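Local coordinates for protein Mypaa.01249.c (PDB 3RD5) that is of unknown specific function but belongs to the short-chain dehydrogenase/reductase family and is probably an oxidoreductase, at residues F175-Q180 and P244-V249; T131-T136 and R191-H196; M140-G145 and R266-A271; A232-Y237 and G257-V262. All coordinates share one frame; numbering follows the deposited sequence. Where two conformers were deposited one is given.

Contact 2 is the buried one: two adjacent parallel strands at the heart of a Rossmann-type sheet, joined mainly by backbone bonds. Contact 1 lies at the surface, where helix 161-185 meets the turn leading into strand 248-251; it touches contact 2 directly, since Q180 and D246 both bond to the backbone of A192. Contact 4 is partly buried and carries the same sheet to its edge strand 259-261, mixing a CH-pi contact with water-bridged polar groups. Contact 3, also partly buried, joins two loops through an arginine that grips a carbonyl. Regular backbone pairing thus gives way to side-chain and water chemistry away from the centre of the sheet.

Contact 1 (F175-Q180 and P244-V249); sequences FTSELQ and PGDSFV
Q180, S177 and T176 of helix 161-185 meet G245 and D246 of a type II beta turn, P244 to S247, which leads into strand 248-251 of the Rossmann-type sheet. Q180 starts with CB 4.2 Å from D246 CB. Its CG, anti to the backbone N (chi1 -176°), passes near D246 N, and a bend at chi2 (63°) brings CD over the glycine. There OE1 comes to rest 3.2 Å from G245 CA, a close approach suited to a residue without a side chain, while its bond goes to A192 N on strand 191-195. NE2 turns back to T184 OG1 of its own helix, so both ends of the amide have work.

D246 holds the third position of the turn with positive phi (64°). OD1 forms a salt bridge with R264 and has the methyl T176 CG2 3.6 Å away; threonine fits because its OG1 is spent on N172 O within the helix. OD2 lies 3.0 Å from S177 OG, but that bond is not settled, since S177 has two conformers and the carbonyl of L173, in a weak bond, is also within reach of its one proton. On the turn itself the backbone closure from S247 N to P244 O is weak, and the same carbonyl receives a shorter bond, 2.7 Å, from S247 OG.

Contact 2 (T131-T136 and R191-H196); sequences TDRVVT and RALAAH
R133-T136 and R191-A195 are neighbouring parallel strands of the Rossmann-type sheet, the two strands of a beta-alpha-beta unit whose helix is 161-185. The pairing alternates from chain to chain: V134 N bonds to R191 O, L193 N to V134 O at 2.8 Å, T136 N to L193 O, and A195 N to T136 O. Small or branched apolar residues suit this central place, where helix 161-185 packs on A192 and A194.

At the start of the strands two arginines lie side by side on the face of V135 and L193. R133 has CG between its backbone N and carbonyl carbon (chi1 66°), and its NE donates almost straight (169°) to D132 OD1 at 2.9 Å, from above the carboxylate plane, in a salt bridge whose carboxylate also pairs, through OD2, with R17. R133 NH2 sits over one face of the R191 guanidinium, 3.4 Å from R191 NH2. The like charges are probably offset by the carboxylates of D132 and D242, the latter in a salt bridge with R191 NH1; the carbonyls of A238 and Q241 (to R133 NH1) and of L243 (to R191 NH1) accept further hydrogen bonds. L193 CD1 packs 3.6 Å from R133 NH1. Farther along, a water bridges T136 OG1 and L193 O, 2.9 Å from the latter.

Contact 3 (M140-G145 and R266-A271); sequences MAHWPG and RRAKDA. With EDO (1,2-ethanediol), chain C.
R267 and A268 face H142 to G145 where two loops of the Rossmann-type fold come together, one after strand 133-137 and the other leading into helix 271-285. In short-chain dehydrogenases the loop after that strand generally lies near the substrate pocket. Along R266-A271, the backbone N atoms of R266 and R267 first bind the sulfonate of a buffer molecule, probably from the crystallisation liquor.

R267 then points at the opposite loop, and its chain bends at chi3 (-70°), which places NE 2.9 Å from G145 O. NH1 reaches the same oxygen at 3.1 Å, so the guanidinium grips one carbonyl side-on. G145 O lies close to the guanidinium plane, but NH1 stands well above the carbonyl plane and makes the more bent bond (139° at the hydrogen, against 155° for NE). A long, five-donor side chain is well suited to span the distance between the loops.

A268 contributes its CB, 4.2 Å from H142 CD2, a small group fitted to a buried position. Both ring nitrogens of H142 are bonded, ND1 to S139 O and NE2 to S265 N, and W143 lays its indole face over H142 NE2. D270, farther on, is the N-cap of helix 271-285: OD1 accepts from M273 N. The same carboxylate holds an ethanediol, probably from the crystallisation liquor, by both ends, with EDO O1 2.6 Å from D270 OD1 and EDO O2 2.7 Å from D270 OD2.

Contact 4 (A232-Y237 and G257-V262); sequences ARQTLY and GRTQPV
T259 is the hub of this contact, its two branches turned to different partners on helix 226-240: the hydroxyl to Q234 and the methyl to Y237. The donor OG1 gives its proton to Q234 OE1 at 2.7 Å, approaching tilted from the carboxamide plane. CG2 stands over one face of the Y237 ring, offset toward the rim near CG, in a CH-pi contact 3.9 Å from the ring centroid. Threonine suits the place because one short side chain supplies both a polar and an apolar group.

Y237 has CG anti to the backbone N (chi1 -176°), beside the T259 methyl; the two side chains slide past each other in opposite directions. Beyond the ring, OH lies 4.1 Å from P261 CD, and a water bonded to Y237 OH donates to T259 O at 2.9 Å.

Q234 bends at chi2 (-51°) to bring its amide to T259. NE2 bonds to F230 O in its own helix and also to a second water. That water accepts from Q234 NE2 and R233 NH1 and donates to G257 O and T259 OG1, so four bonds hold it. G257 has a positive phi (117°) that suits a residue without a side chain.

Strand 259-261 is an outermost strand of the sheet, antiparallel to 248-251, whose V249 packs on both Y237 and T259. The 232-237 part of helix 226-240 runs at 48° to strand 259-261 and presents A232 and L236 to helix 27-38, while the Y237 ring also meets W6 edge-to-face.

Contact 1 (F175-Q180 and P244-V249)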
loop_
_atom_site.group_PDB
_atom_site.type_symbol
_atom_site.label_atom_id
_atom_site.label_comp_id
_atom_site.label_asym_id
_atom_site.label_seq_id
_atom_site.Cartn_x
_atom_site.Cartn_y
_atom_site.Cartn_z
ATOM N N PHE A 175 10.062 -2.268 -1.742
ATOM C CA PHE A 175 9.841 -0.967 -1.053
ATOM C C PHE A 175 9.811 -1.165 0.451
ATOM O O PHE A 175 10.478 -0.468 1.234
ATOM C CB PHE A 175 8.536 -0.350 -1.544
ATOM C CG PHE A 175 8.106 0.844 -0.765
ATOM C CD1 PHE A 175 8.757 2.040 -0.835
ATOM C CD2 PHE A 175 6.968 0.748 0.003
ATOM C CE1 PHE A 175 8.308 3.141 -0.110
ATOM C CE2 PHE A 175 6.489 1.845 0.680
ATOM C CZ PHE A 175 7.190 3.037 0.640
ATOM N N THR A 176 8.988 -2.125 0.885
ATOM C CA THR A 176 8.831 -2.417 2.308
ATOM C C THR A 176 10.148 -2.848 2.968
ATOM O O THR A 176 10.509 -2.333 4.042
ATOM C CB THR A 176 7.782 -3.487 2.490
ATOM O OG1 THR A 176 6.505 -3.037 1.995
ATOM C CG2 THR A 176 7.614 -3.921 3.996
ATOM N N SER A 177 10.896 -3.732 2.323
ATOM C CA SER A 177 12.185 -4.201 2.872
ATOM C C SER A 177 13.197 -3.077 2.987
ATOM O O SER A 177 13.865 -2.930 4.008
ATOM C CB SER A 177 12.757 -5.305 1.994
ATOM O OG SER A 177 11.942 -6.461 2.031
ATOM N N GLU A 178 13.331 -2.275 1.923
ATOM C CA GLU A 178 14.319 -1.201 1.938
ATOM C C GLU A 178 13.896 -0.084 2.881
ATOM O O GLU A 178 14.732 0.476 3.578
ATOM C CB GLU A 178 14.619 -0.696 0.537
ATOM C CG GLU A 178 15.589 0.468 0.433
ATOM C CD GLU A 178 17.011 0.196 0.807
ATOM O OE1 GLU A 178 17.367 -0.955 1.097
ATOM O OE2 GLU A 178 17.784 1.201 0.770
ATOM N N LEU A 179 12.610 0.214 2.940
ATOM C CA LEU A 179 12.108 1.229 3.893
ATOM C C LEU A 179 12.457 0.763 5.315
ATOM O O LEU A 179 12.973 1.541 6.129
ATOM C CB LEU A 179 10.591 1.431 3.755
ATOM C CG LEU A 179 9.968 2.404 4.747
ATOM C CD1 LEU A 179 10.645 3.790 4.765
ATOM C CD2 LEU A 179 8.484 2.563 4.446
ATOM N N GLN A 180 12.205 -0.509 5.650
ATOM C CA GLN A 180 12.537 -0.966 6.982
ATOM C C GLN A 180 14.031 -0.869 7.251
ATOM O O GLN A 180 14.443 -0.460 8.344
ATOM C CB GLN A 180 12.022 -2.386 7.226
ATOM C CG GLN A 180 12.283 -2.837 8.677
ATOM C CD GLN A 180 11.554 -1.979 9.669
ATOM O OE1 GLN A 180 10.338 -1.930 9.675
ATOM N NE2 GLN A 180 12.297 -1.313 10.558
ATOM N N PRO A 244 7.270 -7.898 13.824
ATOM C CA PRO A 244 8.573 -7.382 13.469
ATOM C C PRO A 244 8.537 -6.585 12.159
ATOM O O PRO A 244 7.736 -6.842 11.269
ATOM C CB PRO A 244 9.408 -8.649 13.254
ATOM C CG PRO A 244 8.680 -9.758 13.807
ATOM C CD PRO A 244 7.224 -9.357 13.905
ATOM N N GLY A 245 9.416 -5.596 12.060
ATOM C CA GLY A 245 9.577 -4.852 10.829
ATOM C C GLY A 245 9.859 -5.759 9.644
ATOM O O GLY A 245 10.473 -6.822 9.791
ATOM N N ASP A 246 9.324 -5.372 8.488
ATOM C CA ASP A 246 9.392 -6.176 7.253
ATOM C C ASP A 246 8.670 -7.505 7.326
ATOM O O ASP A 246 8.993 -8.430 6.580
ATOM C CB ASP A 246 10.852 -6.351 6.734
ATOM C CG ASP A 246 10.923 -6.768 5.265
ATOM O OD1 ASP A 246 10.000 -6.570 4.529
ATOM O OD2 ASP A 246 11.980 -7.356 4.918
ATOM N N SER A 247 7.639 -7.608 8.151
ATOM C CA SER A 247 6.747 -8.753 8.089
ATOM C C SER A 247 5.797 -8.588 6.922
ATOM O O SER A 247 5.398 -7.465 6.608
ATOM C CB SER A 247 5.910 -8.869 9.349
ATOM O OG SER A 247 6.681 -9.152 10.496
ATOM N N PHE A 248 5.407 -9.688 6.306
ATOM C CA PHE A 248 4.424 -9.748 5.224
ATOM C C PHE A 248 3.303 -10.694 5.695
ATOM O O PHE A 248 3.626 -11.837 6.073
ATOM C CB PHE A 248 5.103 -10.364 3.998
ATOM C CG PHE A 248 4.285 -10.405 2.724
ATOM C CD1 PHE A 248 3.285 -9.502 2.442
ATOM C CD2 PHE A 248 4.585 -11.373 1.769
ATOM C CE1 PHE A 248 2.604 -9.498 1.195
ATOM C CE2 PHE A 248 3.929 -11.373 0.538
ATOM C CZ PHE A 248 2.941 -10.460 0.253
ATOM N N VAL A 249 2.057 -10.202 5.732
ATOM C CA VAL A 249 0.902 -10.888 6.317
ATOM C C VAL A 249 -0.042 -11.294 5.189
ATOM O O VAL A 249 -0.337 -10.520 4.269
ATOM C CB VAL A 249 0.128 -9.901 7.284
ATOM C CG1 VAL A 249 -1.245 -10.488 7.759
ATOM C CG2 VAL A 249 1.083 -9.596 8.507
#

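Contact 2 (T131-T136 and R191-H196)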
loop_
_atom_site.group_PDB
_atom_site.type_symbol
_atom_site.label_atom_id
_atom_site.label_comp_id
_atom_site.label_asym_id
_atom_site.label_seq_id
_atom_site.Cartn_x
_atom_site.Cartn_y
_atom_site.Cartn_z
ATOM N N THR A 131 3.783 8.251 13.259
ATOM C CA THR A 131 4.195 7.770 14.587
ATOM C C THR A 131 4.361 6.255 14.798
ATOM O O THR A 131 5.077 5.847 15.742
ATOM C CB THR A 131 3.247 8.246 15.692
ATOM O OG1 THR A 131 1.996 7.556 15.581
ATOM C CG2 THR A 131 3.040 9.759 15.627
ATOM N N ASP A 132 3.720 5.426 13.974
ATOM C CA ASP A 132 3.760 3.972 14.189
ATOM C C ASP A 132 4.257 3.198 12.992
ATOM O O ASP A 132 5.342 2.611 13.048
ATOM C CB ASP A 132 2.367 3.496 14.649
ATOM C CG ASP A 132 2.245 1.996 14.815
ATOM O OD1 ASP A 132 3.192 1.211 14.581
ATOM O OD2 ASP A 132 1.132 1.568 15.231
ATOM N N ARG A 133 3.493 3.148 11.885
ATOM C CA ARG A 133 3.835 2.219 10.830
ATOM C C ARG A 133 3.260 2.566 9.475
ATOM O O ARG A 133 2.241 3.303 9.370
ATOM C CB ARG A 133 3.416 0.781 11.199
ATOM C CG ARG A 133 1.917 0.590 11.303
ATOM C CD ARG A 133 1.486 -0.770 11.824
ATOM N NE ARG A 133 1.964 -1.017 13.196
ATOM C CZ ARG A 133 1.732 -2.133 13.883
ATOM N NH1 ARG A 133 1.141 -3.163 13.322
ATOM N NH2 ARG A 133 2.201 -2.227 15.131
ATOM N N VAL A 134 3.908 2.009 8.444
ATOM C CA VAL A 134 3.442 1.993 7.054
ATOM C C VAL A 134 3.096 0.556 6.712
ATOM O O VAL A 134 3.908 -0.338 6.916
ATOM C CB VAL A 134 4.537 2.496 6.108
ATOM C CG1 VAL A 134 4.045 2.463 4.656
ATOM C CG2 VAL A 134 5.033 3.929 6.508
ATOM N N VAL A 135 1.906 0.329 6.172
ATOM C CA VAL A 135 1.470 -0.987 5.664
ATOM C C VAL A 135 1.250 -0.829 4.178
ATOM O O VAL A 135 0.387 -0.025 3.770
ATOM C CB VAL A 135 0.163 -1.462 6.320
ATOM C CG1 VAL A 135 -0.269 -2.815 5.751
ATOM C CG2 VAL A 135 0.337 -1.568 7.849
ATOM N N THR A 136 1.966 -1.626 3.360
ATOM C CA THR A 136 1.781 -1.590 1.890
ATOM C C THR A 136 1.139 -2.875 1.433
ATOM O O THR A 136 1.619 -3.961 1.813
ATOM C CB THR A 136 3.144 -1.325 1.218
ATOM O OG1 THR A 136 3.669 -0.066 1.685
ATOM C CG2 THR A 136 2.985 -1.220 -0.309
ATOM N N ARG A 191 7.822 1.162 11.857
ATOM C CA ARG A 191 7.936 -0.131 11.136
ATOM C C ARG A 191 7.290 -0.011 9.767
ATOM O O ARG A 191 6.284 0.687 9.584
ATOM C CB ARG A 191 7.278 -1.280 11.895
ATOM C CG ARG A 191 8.086 -1.737 13.027
ATOM C CD ARG A 191 7.292 -2.690 13.914
ATOM N NE ARG A 191 6.426 -1.934 14.822
ATOM C CZ ARG A 191 5.760 -2.475 15.828
ATOM N NH1 ARG A 191 5.707 -3.793 15.962
ATOM N NH2 ARG A 191 5.126 -1.679 16.683
ATOM N N ALA A 192 7.853 -0.737 8.812
ATOM C CA ALA A 192 7.271 -0.953 7.485
ATOM C C ALA A 192 6.865 -2.399 7.350
ATOM O O ALA A 192 7.679 -3.300 7.526
ATOM C CB ALA A 192 8.311 -0.572 6.381
ATOM N N LEU A 193 5.591 -2.624 7.028
ATOM C CA LEU A 193 4.993 -3.961 6.932
ATOM C C LEU A 193 4.263 -4.072 5.631
ATOM O O LEU A 193 3.947 -3.078 4.975
ATOM C CB LEU A 193 3.989 -4.179 8.095
ATOM C CG LEU A 193 4.504 -3.872 9.498
ATOM C CD1 LEU A 193 3.375 -3.954 10.556
ATOM C CD2 LEU A 193 5.615 -4.832 9.867
ATOM N N ALA A 194 3.959 -5.295 5.224
ATOM C CA ALA A 194 3.162 -5.531 4.028
ATOM C C ALA A 194 2.087 -6.564 4.306
ATOM O O ALA A 194 2.168 -7.330 5.262
ATOM C CB ALA A 194 4.081 -5.984 2.836
ATOM N N ALA A 195 1.054 -6.563 3.459
ATOM C CA ALA A 195 -0.054 -7.520 3.512
ATOM C C ALA A 195 -0.506 -7.800 2.108
ATOM O O ALA A 195 -0.262 -7.011 1.189
ATOM C CB ALA A 195 -1.243 -6.933 4.347
ATOM N N HIS A 196 -1.205 -8.917 1.899
ATOM C CA HIS A 196 -1.879 -9.142 0.633
ATOM C C HIS A 196 -3.206 -9.848 0.859
ATOM O O HIS A 196 -3.334 -10.606 1.823
ATOM C CB HIS A 196 -0.976 -9.915 -0.363
ATOM C CG HIS A 196 -0.894 -11.379 -0.113
ATOM N ND1 HIS A 196 -1.754 -12.277 -0.720
ATOM C CD2 HIS A 196 -0.079 -12.100 0.692
ATOM C CE1 HIS A 196 -1.453 -13.491 -0.297
ATOM N NE2 HIS A 196 -0.450 -13.426 0.572
HETATM O O HOH W 1 6.267 0.917 15.139
HETATM O O HOH W 2 5.417 -0.959 3.639
#

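Contact 3 (M140-G145 and R266-A271)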
loop_
_atom_site.group_PDB
_atom_site.type_symbol
_atom_site.label_atom_id
_atom_site.label_comp_id
_atom_site.label_asym_id
_atom_site.label_seq_id
_atom_site.Cartn_x
_atom_site.Cartn_y
_atom_site.Cartn_z
ATOM N N MET A 140 -0.162 -11.978 -4.371
ATOM C CA MET A 140 0.461 -13.193 -4.904
ATOM C C MET A 140 1.043 -12.988 -6.300
ATOM O O MET A 140 1.976 -13.711 -6.705
ATOM C CB MET A 140 -0.552 -14.341 -4.936
ATOM C CG MET A 140 -0.927 -14.901 -3.607
ATOM S SD MET A 140 0.331 -15.730 -2.707
ATOM C CE MET A 140 0.474 -17.195 -3.722
ATOM N N ALA A 141 0.512 -12.038 -7.051
ATOM C CA ALA A 141 1.043 -11.719 -8.364
ATOM C C ALA A 141 2.469 -11.236 -8.338
ATOM O O ALA A 141 3.118 -11.192 -9.392
ATOM C CB ALA A 141 0.146 -10.688 -9.090
ATOM N N HIS A 142 3.025 -10.924 -7.168
ATOM C CA HIS A 142 4.447 -10.556 -7.117
ATOM C C HIS A 142 5.379 -11.681 -7.544
ATOM O O HIS A 142 6.489 -11.391 -8.001
ATOM C CB HIS A 142 4.872 -10.035 -5.728
ATOM C CG HIS A 142 5.298 -11.099 -4.744
ATOM N ND1 HIS A 142 4.431 -11.704 -3.849
ATOM C CD2 HIS A 142 6.524 -11.633 -4.497
ATOM C CE1 HIS A 142 5.116 -12.542 -3.087
ATOM N NE2 HIS A 142 6.386 -12.535 -3.469
ATOM N N TRP A 143 4.942 -12.922 -7.379
ATOM C CA TRP A 143 5.851 -14.079 -7.556
ATOM C C TRP A 143 6.516 -14.134 -8.934
ATOM O O TRP A 143 7.735 -14.284 -9.010
ATOM C CB TRP A 143 5.126 -15.372 -7.174
ATOM C CG TRP A 143 5.060 -15.648 -5.704
ATOM C CD1 TRP A 143 4.093 -15.276 -4.821
ATOM C CD2 TRP A 143 6.034 -16.404 -4.928
ATOM N NE1 TRP A 143 4.409 -15.718 -3.534
ATOM C CE2 TRP A 143 5.581 -16.418 -3.597
ATOM C CE3 TRP A 143 7.198 -17.103 -5.264
ATOM C CZ2 TRP A 143 6.290 -17.078 -2.569
ATOM C CZ3 TRP A 143 7.897 -17.762 -4.219
ATOM C CH2 TRP A 143 7.427 -17.729 -2.923
ATOM N N PRO A 144 5.759 -13.975 -10.034
ATOM C CA PRO A 144 6.427 -13.948 -11.359
ATOM C C PRO A 144 7.011 -12.612 -11.754
ATOM O O PRO A 144 7.563 -12.477 -12.873
ATOM C CB PRO A 144 5.313 -14.317 -12.331
ATOM C CG PRO A 144 4.033 -13.867 -11.616
ATOM C CD PRO A 144 4.300 -14.170 -10.159
ATOM N N GLY A 145 6.854 -11.609 -10.895
ATOM C CA GLY A 145 7.308 -10.266 -11.235
ATOM C C GLY A 145 8.828 -10.165 -11.291
ATOM O O GLY A 145 9.540 -10.908 -10.651
ATOM N N ARG A 266 11.953 -15.245 -4.077
ATOM C CA ARG A 266 13.382 -15.047 -3.996
ATOM C C ARG A 266 13.750 -13.643 -4.482
ATOM O O ARG A 266 14.557 -12.958 -3.868
ATOM C CB ARG A 266 14.111 -16.110 -4.809
ATOM C CG ARG A 266 13.966 -17.511 -4.251
ATOM C CD ARG A 266 14.469 -18.519 -5.315
ATOM N NE ARG A 266 14.401 -19.902 -4.842
ATOM C CZ ARG A 266 14.236 -20.978 -5.616
ATOM N NH1 ARG A 266 14.092 -20.865 -6.944
ATOM N NH2 ARG A 266 14.204 -22.188 -5.056
ATOM N N ARG A 267 13.128 -13.192 -5.578
ATOM C CA ARG A 267 13.406 -11.833 -6.057
ATOM C C ARG A 267 12.976 -10.750 -5.077
ATOM O O ARG A 267 13.597 -9.701 -4.980
ATOM C CB ARG A 267 12.810 -11.613 -7.447
ATOM C CG ARG A 267 13.586 -12.370 -8.484
ATOM C CD ARG A 267 13.251 -11.997 -9.919
ATOM N NE ARG A 267 11.932 -12.435 -10.323
ATOM C CZ ARG A 267 11.619 -13.624 -10.850
ATOM N NH1 ARG A 267 10.367 -13.856 -11.248
ATOM N NH2 ARG A 267 12.526 -14.585 -11.023
ATOM N N ALA A 268 11.908 -10.989 -4.322
ATOM C CA ALA A 268 11.519 -10.036 -3.276
ATOM C C ALA A 268 12.498 -9.972 -2.116
ATOM O O ALA A 268 12.465 -8.999 -1.356
ATOM C CB ALA A 268 10.083 -10.374 -2.747
ATOM N N LYS A 269 13.356 -10.977 -1.971
ATOM C CA LYS A 269 14.372 -11.021 -0.910
ATOM C C LYS A 269 15.729 -10.507 -1.346
ATOM O O LYS A 269 16.689 -10.611 -0.586
ATOM C CB LYS A 269 14.453 -12.441 -0.314
ATOM C CG LYS A 269 13.133 -12.826 0.366
ATOM C CD LYS A 269 13.178 -14.166 1.072
ATOM C CE LYS A 269 12.590 -15.279 0.274
ATOM N NZ LYS A 269 12.492 -16.529 1.117
ATOM N N ASP A 270 15.832 -9.938 -2.548
ATOM C CA ASP A 270 17.095 -9.437 -3.086
ATOM C C ASP A 270 17.343 -8.016 -2.552
ATOM O O ASP A 270 16.705 -7.052 -2.972
ATOM C CB ASP A 270 17.042 -9.468 -4.613
ATOM C CG ASP A 270 18.371 -9.096 -5.274
ATOM O OD1 ASP A 270 19.143 -8.317 -4.728
ATOM O OD2 ASP A 270 18.594 -9.540 -6.429
ATOM N N ALA A 271 18.240 -7.902 -1.576
ATOM C CA ALA A 271 18.494 -6.635 -0.929
ATOM C C ALA A 271 19.162 -5.632 -1.859
ATOM O O ALA A 271 18.892 -4.440 -1.765
ATOM C CB ALA A 271 19.371 -6.844 0.340
HETATM C C1 EDO C . 22.236 -8.924 -5.868
HETATM O O1 EDO C . 21.508 -7.724 -5.640
HETATM C C2 EDO C . 22.052 -9.295 -7.331
HETATM O O2 EDO C . 20.782 -8.805 -7.784
#

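Contact 4 (A232-Y237 and G257-V262)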
loop_
_atom_site.group_PDB
_atom_site.type_symbol
_atom_site.label_atom_id
_atom_site.label_comp_id
_atom_site.label_asym_id
_atom_site.label_seq_id
_atom_site.Cartn_x
_atom_site.Cartn_y
_atom_site.Cartn_z
ATOM N N ALA A 232 -9.512 -7.540 3.340
ATOM C CA ALA A 232 -9.241 -6.473 4.309
ATOM C C ALA A 232 -8.687 -7.042 5.592
ATOM O O ALA A 232 -7.907 -6.377 6.293
ATOM C CB ALA A 232 -10.521 -5.642 4.588
ATOM N N ARG A 233 -9.115 -8.251 5.948
ATOM C CA ARG A 233 -8.633 -8.911 7.157
ATOM C C ARG A 233 -7.114 -8.910 7.249
ATOM O O ARG A 233 -6.518 -8.717 8.299
ATOM C CB ARG A 233 -9.160 -10.336 7.203
ATOM C CG ARG A 233 -8.749 -11.161 8.423
ATOM C CD ARG A 233 -9.122 -12.639 8.272
ATOM N NE ARG A 233 -10.553 -12.805 8.186
ATOM C CZ ARG A 233 -11.132 -13.945 7.826
ATOM N NH1 ARG A 233 -10.390 -14.972 7.464
ATOM N NH2 ARG A 233 -12.459 -14.022 7.772
ATOM N N GLN A 234 -6.498 -9.173 6.102
ATOM C CA GLN A 234 -5.048 -9.322 6.041
ATOM C C GLN A 234 -4.383 -7.981 6.371
ATOM O O GLN A 234 -3.439 -7.902 7.185
ATOM C CB GLN A 234 -4.628 -9.860 4.675
ATOM C CG GLN A 234 -5.477 -10.991 4.071
ATOM C CD GLN A 234 -5.720 -12.169 4.972
ATOM O OE1 GLN A 234 -4.813 -12.581 5.728
ATOM N NE2 GLN A 234 -6.949 -12.756 4.881
ATOM N N THR A 235 -4.849 -6.923 5.723
ATOM C CA THR A 235 -4.355 -5.574 5.993
ATOM C C THR A 235 -4.581 -5.162 7.452
ATOM O O THR A 235 -3.707 -4.574 8.080
ATOM C CB THR A 235 -5.024 -4.559 5.085
ATOM O OG1 THR A 235 -4.839 -4.930 3.717
ATOM C CG2 THR A 235 -4.461 -3.160 5.296
ATOM N N LEU A 236 -5.763 -5.484 7.968
ATOM C CA LEU A 236 -6.132 -5.099 9.334
ATOM C C LEU A 236 -5.234 -5.756 10.390
ATOM O O LEU A 236 -4.898 -5.160 11.402
ATOM C CB LEU A 236 -7.625 -5.402 9.565
ATOM C CG LEU A 236 -8.611 -4.498 8.803
ATOM C CD1 LEU A 236 -10.053 -5.086 8.797
ATOM C CD2 LEU A 236 -8.585 -3.061 9.362
ATOM N N TYR A 237 -4.831 -7.007 10.126
ATOM C CA TYR A 237 -3.867 -7.694 10.977
ATOM C C TYR A 237 -2.499 -6.980 10.933
ATOM O O TYR A 237 -1.922 -6.643 11.969
ATOM C CB TYR A 237 -3.755 -9.152 10.528
ATOM C CG TYR A 237 -2.877 -10.061 11.357
ATOM C CD1 TYR A 237 -1.514 -10.089 11.156
ATOM C CD2 TYR A 237 -3.422 -10.957 12.239
ATOM C CE1 TYR A 237 -0.693 -11.011 11.819
ATOM C CE2 TYR A 237 -2.607 -11.874 12.902
ATOM C CZ TYR A 237 -1.263 -11.880 12.669
ATOM O OH TYR A 237 -0.466 -12.812 13.338
ATOM N N GLY A 257 -6.885 -19.341 3.561
ATOM C CA GLY A 257 -6.246 -19.775 4.784
ATOM C C GLY A 257 -6.211 -18.726 5.872
ATOM O O GLY A 257 -6.487 -17.549 5.638
ATOM N N ARG A 258 -5.824 -19.159 7.074
ATOM C CA ARG A 258 -5.740 -18.273 8.239
ATOM C C ARG A 258 -4.709 -17.175 8.049
ATOM O O ARG A 258 -3.674 -17.384 7.400
ATOM C CB ARG A 258 -5.371 -19.066 9.492
ATOM C CG ARG A 258 -4.043 -19.757 9.511
ATOM C CD ARG A 258 -3.932 -20.611 10.806
ATOM N NE ARG A 258 -4.038 -19.793 12.023
ATOM C CZ ARG A 258 -4.500 -20.224 13.201
ATOM N NH1 ARG A 258 -4.935 -21.464 13.351
ATOM N NH2 ARG A 258 -4.544 -19.399 14.238
ATOM N N THR A 259 -4.960 -16.026 8.656
ATOM C CA THR A 259 -4.043 -14.867 8.563
ATOM C C THR A 259 -2.829 -15.053 9.455
ATOM O O THR A 259 -2.924 -15.382 10.643
ATOM C CB THR A 259 -4.810 -13.598 8.950
ATOM O OG1 THR A 259 -5.907 -13.408 8.057
ATOM C CG2 THR A 259 -3.886 -12.383 8.916
ATOM N N GLN A 260 -1.661 -14.905 8.864
ATOM C CA GLN A 260 -0.390 -15.104 9.559
ATOM C C GLN A 260 0.736 -14.452 8.757
ATOM O O GLN A 260 0.566 -14.100 7.589
ATOM C CB GLN A 260 -0.098 -16.604 9.754
ATOM C CG GLN A 260 -0.085 -17.377 8.419
ATOM C CD GLN A 260 0.422 -18.773 8.490
ATOM O OE1 GLN A 260 -0.190 -19.572 9.089
ATOM N NE2 GLN A 260 1.536 -19.055 7.817
ATOM N N PRO A 261 1.919 -14.299 9.348
ATOM C CA PRO A 261 3.091 -13.992 8.533
ATOM C C PRO A 261 3.330 -15.080 7.487
ATOM O O PRO A 261 3.221 -16.277 7.786
ATOM C CB PRO A 261 4.222 -13.967 9.581
ATOM C CG PRO A 261 3.516 -13.577 10.850
ATOM C CD PRO A 261 2.286 -14.434 10.770
ATOM N N VAL A 262 3.660 -14.638 6.273
ATOM C CA VAL A 262 3.838 -15.532 5.133
ATOM C C VAL A 262 5.166 -15.224 4.424
ATOM O O VAL A 262 5.824 -14.238 4.736
ATOM C CB VAL A 262 2.677 -15.435 4.147
ATOM C CG1 VAL A 262 1.381 -15.947 4.800
ATOM C CG2 VAL A 262 2.515 -14.010 3.599
HETATM O O HOH W 3 -7.515 -15.189 6.681
HETATM O O HOH W 4 -1.425 -15.434 13.068
#